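Long-range contacts in glycosyltransferase (duf1792) (Streptococcus sanguinis, PDB 5V4A), which carries a GT-D-fold glycosyltransferase domain that binds UDP, consistent with the transfer of sugar from a UDP-linked donor: residues Asp140-Ile145 and Ala163-Arg168; Val25-Asp30 and Thr112-Pro117. All blocks are in the same frame, centred on the assembly; numbering follows the deposited sequence.

Contact 1: residues Asp140-Ile145 and Ala163-Arg168; sequences DKDLLI and ARSIKR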
# COMPACT_ATOMS: atom_id res chain seq x y z
N ASP A 140 -10.28 4.17 -7.03
CA ASP A 140 -11.74 4.27 -7.08
C ASP A 140 -12.25 5.66 -6.72
O ASP A 140 -13.40 5.81 -6.29
CB ASP A 140 -12.41 3.22 -6.17
CG ASP A 140 -12.18 1.79 -6.67
OD1 ASP A 140 -11.56 1.00 -5.91
OD2 ASP A 140 -12.62 1.46 -7.80
N LYS A 141 -11.43 6.69 -6.92
CA LYS A 141 -11.82 8.08 -6.66
C LYS A 141 -12.01 8.80 -7.98
O LYS A 141 -11.33 8.51 -8.97
CB LYS A 141 -10.74 8.80 -5.85
CG LYS A 141 -10.43 8.18 -4.49
CD LYS A 141 -11.60 8.27 -3.54
CE LYS A 141 -11.17 7.92 -2.13
NZ LYS A 141 -9.95 8.68 -1.76
N ASP A 142 -12.94 9.75 -8.02
CA ASP A 142 -12.95 10.71 -9.12
C ASP A 142 -11.90 11.78 -8.84
O ASP A 142 -11.89 12.39 -7.77
CB ASP A 142 -14.32 11.35 -9.32
CG ASP A 142 -15.42 10.34 -9.55
OD1 ASP A 142 -15.34 9.57 -10.52
OD2 ASP A 142 -16.38 10.34 -8.74
N LEU A 143 -11.02 12.00 -9.81
CA LEU A 143 -9.83 12.81 -9.64
C LEU A 143 -9.93 14.10 -10.45
O LEU A 143 -10.49 14.10 -11.56
CB LEU A 143 -8.59 12.01 -10.09
CG LEU A 143 -8.23 10.76 -9.28
CD1 LEU A 143 -6.96 10.10 -9.83
CD2 LEU A 143 -8.05 11.09 -7.80
N LEU A 144 -9.41 15.20 -9.90
CA LEU A 144 -9.14 16.42 -10.66
C LEU A 144 -7.64 16.64 -10.63
O LEU A 144 -7.05 16.95 -9.59
CB LEU A 144 -9.91 17.62 -10.09
CG LEU A 144 -9.73 18.88 -10.96
CD1 LEU A 144 -10.20 18.73 -12.42
CD2 LEU A 144 -10.43 20.06 -10.29
N ILE A 145 -7.01 16.45 -11.78
CA ILE A 145 -5.57 16.55 -11.91
C ILE A 145 -5.22 17.95 -12.41
O ILE A 145 -5.70 18.37 -13.47
CB ILE A 145 -5.05 15.46 -12.85
CG1 ILE A 145 -5.11 14.09 -12.16
CG2 ILE A 145 -3.70 15.78 -13.37
CD1 ILE A 145 -4.62 12.95 -13.03
N ALA A 163 -8.07 4.72 -10.71
CA ALA A 163 -8.99 5.79 -10.37
C ALA A 163 -10.35 5.54 -11.02
O ALA A 163 -10.47 4.74 -11.96
CB ALA A 163 -8.43 7.13 -10.82
N ARG A 164 -11.38 6.17 -10.48
CA ARG A 164 -12.70 6.00 -11.08
C ARG A 164 -12.85 6.83 -12.35
O ARG A 164 -13.39 6.35 -13.35
CB ARG A 164 -13.80 6.35 -10.07
CG ARG A 164 -15.21 6.24 -10.64
CD ARG A 164 -15.60 4.77 -10.94
NE ARG A 164 -15.18 3.87 -9.87
CZ ARG A 164 -15.84 3.72 -8.72
NH1 ARG A 164 -16.94 4.42 -8.50
NH2 ARG A 164 -15.39 2.88 -7.80
N SER A 165 -12.39 8.08 -12.31
CA SER A 165 -12.50 8.98 -13.45
C SER A 165 -11.49 10.09 -13.25
O SER A 165 -11.01 10.32 -12.14
CB SER A 165 -13.91 9.56 -13.58
OG SER A 165 -14.07 10.69 -12.75
N ILE A 166 -11.16 10.77 -14.35
CA ILE A 166 -10.14 11.81 -14.36
C ILE A 166 -10.65 13.01 -15.15
O ILE A 166 -11.13 12.87 -16.28
CB ILE A 166 -8.80 11.31 -14.95
CG1 ILE A 166 -8.26 10.12 -14.17
CG2 ILE A 166 -7.77 12.43 -14.97
CD1 ILE A 166 -7.01 9.52 -14.83
N LYS A 167 -10.56 14.19 -14.54
CA LYS A 167 -10.62 15.46 -15.23
C LYS A 167 -9.29 16.17 -15.01
O LYS A 167 -8.66 16.03 -13.96
CB LYS A 167 -11.80 16.34 -14.72
CG LYS A 167 -13.17 15.88 -15.20
CD LYS A 167 -14.28 16.74 -14.69
CE LYS A 167 -15.60 16.45 -15.38
NZ LYS A 167 -16.71 17.22 -14.76
N ARG A 168 -8.87 16.95 -16.01
CA ARG A 168 -7.61 17.67 -15.89
C ARG A 168 -7.78 19.14 -16.23
O ARG A 168 -8.47 19.51 -17.19
CB ARG A 168 -6.47 17.07 -16.80
CG ARG A 168 -6.38 15.55 -16.84
CD ARG A 168 -5.25 15.02 -17.75
NE ARG A 168 -5.01 13.59 -17.57
CZ ARG A 168 -3.89 13.02 -17.12
NH1 ARG A 168 -2.84 13.75 -16.76
NH2 ARG A 168 -3.82 11.69 -16.99
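Ser-165 OG is gripped twice: it donates to Asp-142 OD1 at 2.8 Å and accepts a hydrogen bond from Arg-194 NH1. Its chi1 of 84° sets OG between the backbone N and the carbonyl carbon, from where it meets OD1 on the anti side, 30° out of the carboxylate plane. Serine suits the spot because its short side chain carries a hydroxyl that can donate to the carboxylate and accept from the arginine at once. Arg-194 NH1 also reaches Leu-143 O, which takes Lys-167 N at 3.0 Å, so a single guanidinium joins backbone and side chain here. The parallel pairing runs on from Ser-165 O, bound by Leu-143 N, to Lys-167 O, which Ile-145 N meets almost head-on at 2.8 Å. Where the strands begin, Arg-164 N binds Lys-141 O, and the Arg-164 chain, bent at chi2 and chi3, curls so that NH2 reaches Asp-140 OD2 at 3.1 Å. This salt bridge lies near the guanidinium plane but 40° above that of the carboxylate. Gly-162 of the second subunit packs on Asp-140. On the face of Leu-143 and Ile-145, Leu-143 CD1 presses tightly on Ala-163 CB, 3.5 Å away, where a small methyl fits. Further on, Ile-145 CD1 touches Ile-166 CG2 at 3.7 Å and sits over the centre of the Arg-168 guanidinium, whose nitrogens are held by Glu-147, Gln-266 and Ser-153 O. These are neighbouring inner strands of the parallel sheet of the GT-D fold; Gly-148, which binds UDP, ends the first, and Ser-151, which also binds it, lies in the helix-free connection that follows.

Contact 2: residues Val25-Asp30 and Thr112-Pro117; sequences VVRFGD and TFISRP. With UDP (uridine-5'-diphosphate), chain C.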
# COMPACT_ATOMS: atom_id res chain seq x y z
N VAL A 25 -1.63 17.32 1.49
CA VAL A 25 -0.18 17.32 1.67
C VAL A 25 0.46 18.38 0.79
O VAL A 25 0.05 18.58 -0.35
CB VAL A 25 0.43 15.94 1.38
CG1 VAL A 25 0.24 15.55 -0.07
CG2 VAL A 25 1.91 15.96 1.73
N VAL A 26 1.48 19.05 1.36
CA VAL A 26 2.36 19.97 0.64
C VAL A 26 3.80 19.58 0.95
O VAL A 26 4.15 19.34 2.11
CB VAL A 26 2.13 21.46 0.99
CG1 VAL A 26 0.90 21.98 0.34
CG2 VAL A 26 2.14 21.74 2.53
N ARG A 27 4.63 19.53 -0.09
CA ARG A 27 6.01 19.08 0.03
C ARG A 27 6.92 20.21 -0.42
O ARG A 27 6.64 20.87 -1.43
CB ARG A 27 6.28 17.83 -0.82
CG ARG A 27 5.13 16.84 -0.90
CD ARG A 27 5.35 15.81 -2.02
NE ARG A 27 5.21 16.52 -3.28
CZ ARG A 27 6.23 16.97 -4.00
NH1 ARG A 27 7.48 16.68 -3.62
NH2 ARG A 27 6.00 17.68 -5.10
N PHE A 28 8.00 20.43 0.29
CA PHE A 28 8.98 21.44 -0.10
C PHE A 28 10.29 20.75 -0.39
O PHE A 28 10.77 19.97 0.44
CB PHE A 28 9.14 22.50 0.98
CG PHE A 28 7.94 23.36 1.14
CD1 PHE A 28 6.95 23.02 2.04
CD2 PHE A 28 7.79 24.49 0.35
CE1 PHE A 28 5.82 23.82 2.18
CE2 PHE A 28 6.68 25.28 0.47
CZ PHE A 28 5.68 24.95 1.39
N GLY A 29 10.86 21.01 -1.57
CA GLY A 29 12.14 20.46 -1.93
C GLY A 29 13.18 21.54 -2.16
O GLY A 29 13.01 22.68 -1.74
N ASP A 30 14.26 21.17 -2.84
CA ASP A 30 15.38 22.09 -3.03
C ASP A 30 15.01 23.27 -3.92
O ASP A 30 15.55 24.36 -3.74
CB ASP A 30 16.58 21.32 -3.60
CG ASP A 30 16.21 20.47 -4.80
OD1 ASP A 30 15.41 19.52 -4.64
OD2 ASP A 30 16.72 20.75 -5.90
N THR A 112 9.14 14.91 1.80
CA THR A 112 8.89 15.38 0.45
C THR A 112 9.15 14.30 -0.58
O THR A 112 8.57 14.33 -1.67
CB THR A 112 9.77 16.61 0.18
OG1 THR A 112 9.25 17.71 0.93
CG2 THR A 112 9.82 16.97 -1.30
N PHE A 113 9.92 13.29 -0.22
CA PHE A 113 10.22 12.19 -1.13
C PHE A 113 9.06 11.18 -1.23
O PHE A 113 9.27 10.10 -1.79
CB PHE A 113 11.51 11.48 -0.69
CG PHE A 113 12.72 12.40 -0.59
CD1 PHE A 113 12.83 13.53 -1.39
CD2 PHE A 113 13.74 12.14 0.31
CE1 PHE A 113 13.93 14.37 -1.29
CE2 PHE A 113 14.86 12.95 0.40
CZ PHE A 113 14.95 14.08 -0.40
N ILE A 114 7.86 11.49 -0.73
CA ILE A 114 6.72 10.63 -1.04
C ILE A 114 6.40 10.68 -2.53
O ILE A 114 5.80 9.74 -3.07
CB ILE A 114 5.47 11.01 -0.21
CG1 ILE A 114 5.05 12.47 -0.46
CG2 ILE A 114 5.71 10.72 1.27
CD1 ILE A 114 3.64 12.77 0.01
N SER A 115 6.74 11.79 -3.19
CA SER A 115 6.75 11.90 -4.64
C SER A 115 7.97 11.25 -5.30
O SER A 115 7.95 11.08 -6.53
CB SER A 115 6.65 13.37 -5.04
OG SER A 115 7.89 13.98 -4.89
N ARG A 116 9.07 11.03 -4.57
CA ARG A 116 10.35 10.62 -5.16
C ARG A 116 10.78 9.26 -4.62
O ARG A 116 11.82 9.14 -3.96
CB ARG A 116 11.43 11.67 -4.89
CG ARG A 116 11.03 13.13 -5.18
CD ARG A 116 10.70 13.33 -6.66
NE ARG A 116 11.75 12.79 -7.52
CZ ARG A 116 12.51 13.51 -8.36
NH1 ARG A 116 12.33 14.83 -8.48
NH2 ARG A 116 13.44 12.91 -9.09
N PRO A 117 10.03 8.21 -4.90
CA PRO A 117 10.25 6.97 -4.15
C PRO A 117 11.06 5.91 -4.88
O PRO A 117 10.90 4.72 -4.56
CB PRO A 117 8.82 6.48 -3.90
CG PRO A 117 7.94 7.19 -4.93
CD PRO A 117 8.82 8.14 -5.73
N1 UDP C . 5.48 22.24 -13.33
C2 UDP C . 4.51 22.81 -14.12
N3 UDP C . 4.51 24.18 -14.14
C4 UDP C . 5.37 25.02 -13.47
C5 UDP C . 6.34 24.35 -12.66
C6 UDP C . 6.36 23.01 -12.61
O2 UDP C . 3.70 22.15 -14.76
O4 UDP C . 5.24 26.25 -13.58
C1' UDP C . 5.48 20.75 -13.22
C2' UDP C . 6.58 19.98 -13.94
O2' UDP C . 6.31 19.88 -15.34
C3' UDP C . 6.50 18.63 -13.19
C4' UDP C . 6.03 19.03 -11.78
O4' UDP C . 5.65 20.42 -11.86
O3' UDP C . 5.51 17.76 -13.73
C5' UDP C . 7.04 18.83 -10.67
O5' UDP C . 6.61 19.38 -9.41
PA UDP C . 7.57 19.40 -8.16
O1A UDP C . 8.75 20.35 -8.39
O2A UDP C . 6.72 19.65 -6.97
O3A UDP C . 8.20 17.89 -8.11
PB UDP C . 9.00 17.06 -7.01
O1B UDP C . 9.03 18.02 -5.81
O2B UDP C . 10.41 16.93 -7.63
O3B UDP C . 8.32 15.76 -6.70
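Arg-27 leaves the strand with CG beside its own backbone N (chi1 -36°) and bends at chi3 (-70°), while Ser-115 holds OG between its N and carbonyl carbon (chi1 78°); the two side chains thus meet at the diphosphate of UDP. Arg-27 NH1 donates to UDP O1B at 3.0 Å and NH2 reaches the same oxygen at 3.1 Å, so two nitrogens clasp one phosphate oxygen. NH2 also makes a weak bond to UDP O2A at 2.8 Å and a salt bridge to Asp-220, whose negative charge may offset the repulsion from nearby Lys-205. A further bond, NH1 to Thr-112 O at 3.2 Å, and Ser-115 CB lying over one guanidinium face restrict the group's rotation. In this GT-D fold the site lies at the carboxyl ends of strands 24-27 and 110-111, where parallel alpha/beta proteins usually bind nucleotides. The loop leaving the latter supplies Ser-115 OG, which donates to UDP O3B at 2.6 Å, and Arg-116 NH1, bound to UDP O2B at 3.0 Å, with Glu-227 and Glu-248 holding its other nitrogens. Thr-112 OG1 donates to Phe-28 O at 2.8 Å, from above the carbonyl plane, pinning the loop to the chain just before Gly-29, the N-cap of helix 30-36. Apolar branches suit the buried flank: Ile-114 CG1 lies 3.7 Å from Arg-27 CD, and its CD1 meets Val-25 CG2 tip to tip.

In the fold
The two contacts share no strand or loop and do not touch: their centres are 21 Å apart and their nearest atoms about 12 Å. All the touching residues of contact 2 are buried, its centre about 6 Å from that of the chain, whereas contact 1 is only partly buried at about 17 Å, with its opening turn beside the second subunit. They lie in different parts of one parallel sheet, since strand 24-27 bonds to strand 218-220. Contact 1 joins neighbouring strands through regular backbone bonds; contact 2 joins a strand end to a loop, mainly through side chains. In contact 1 Arg-164 and Arg-168 pair with carboxylates of the protein; in contact 2 arginines also address the phosphates of UDP.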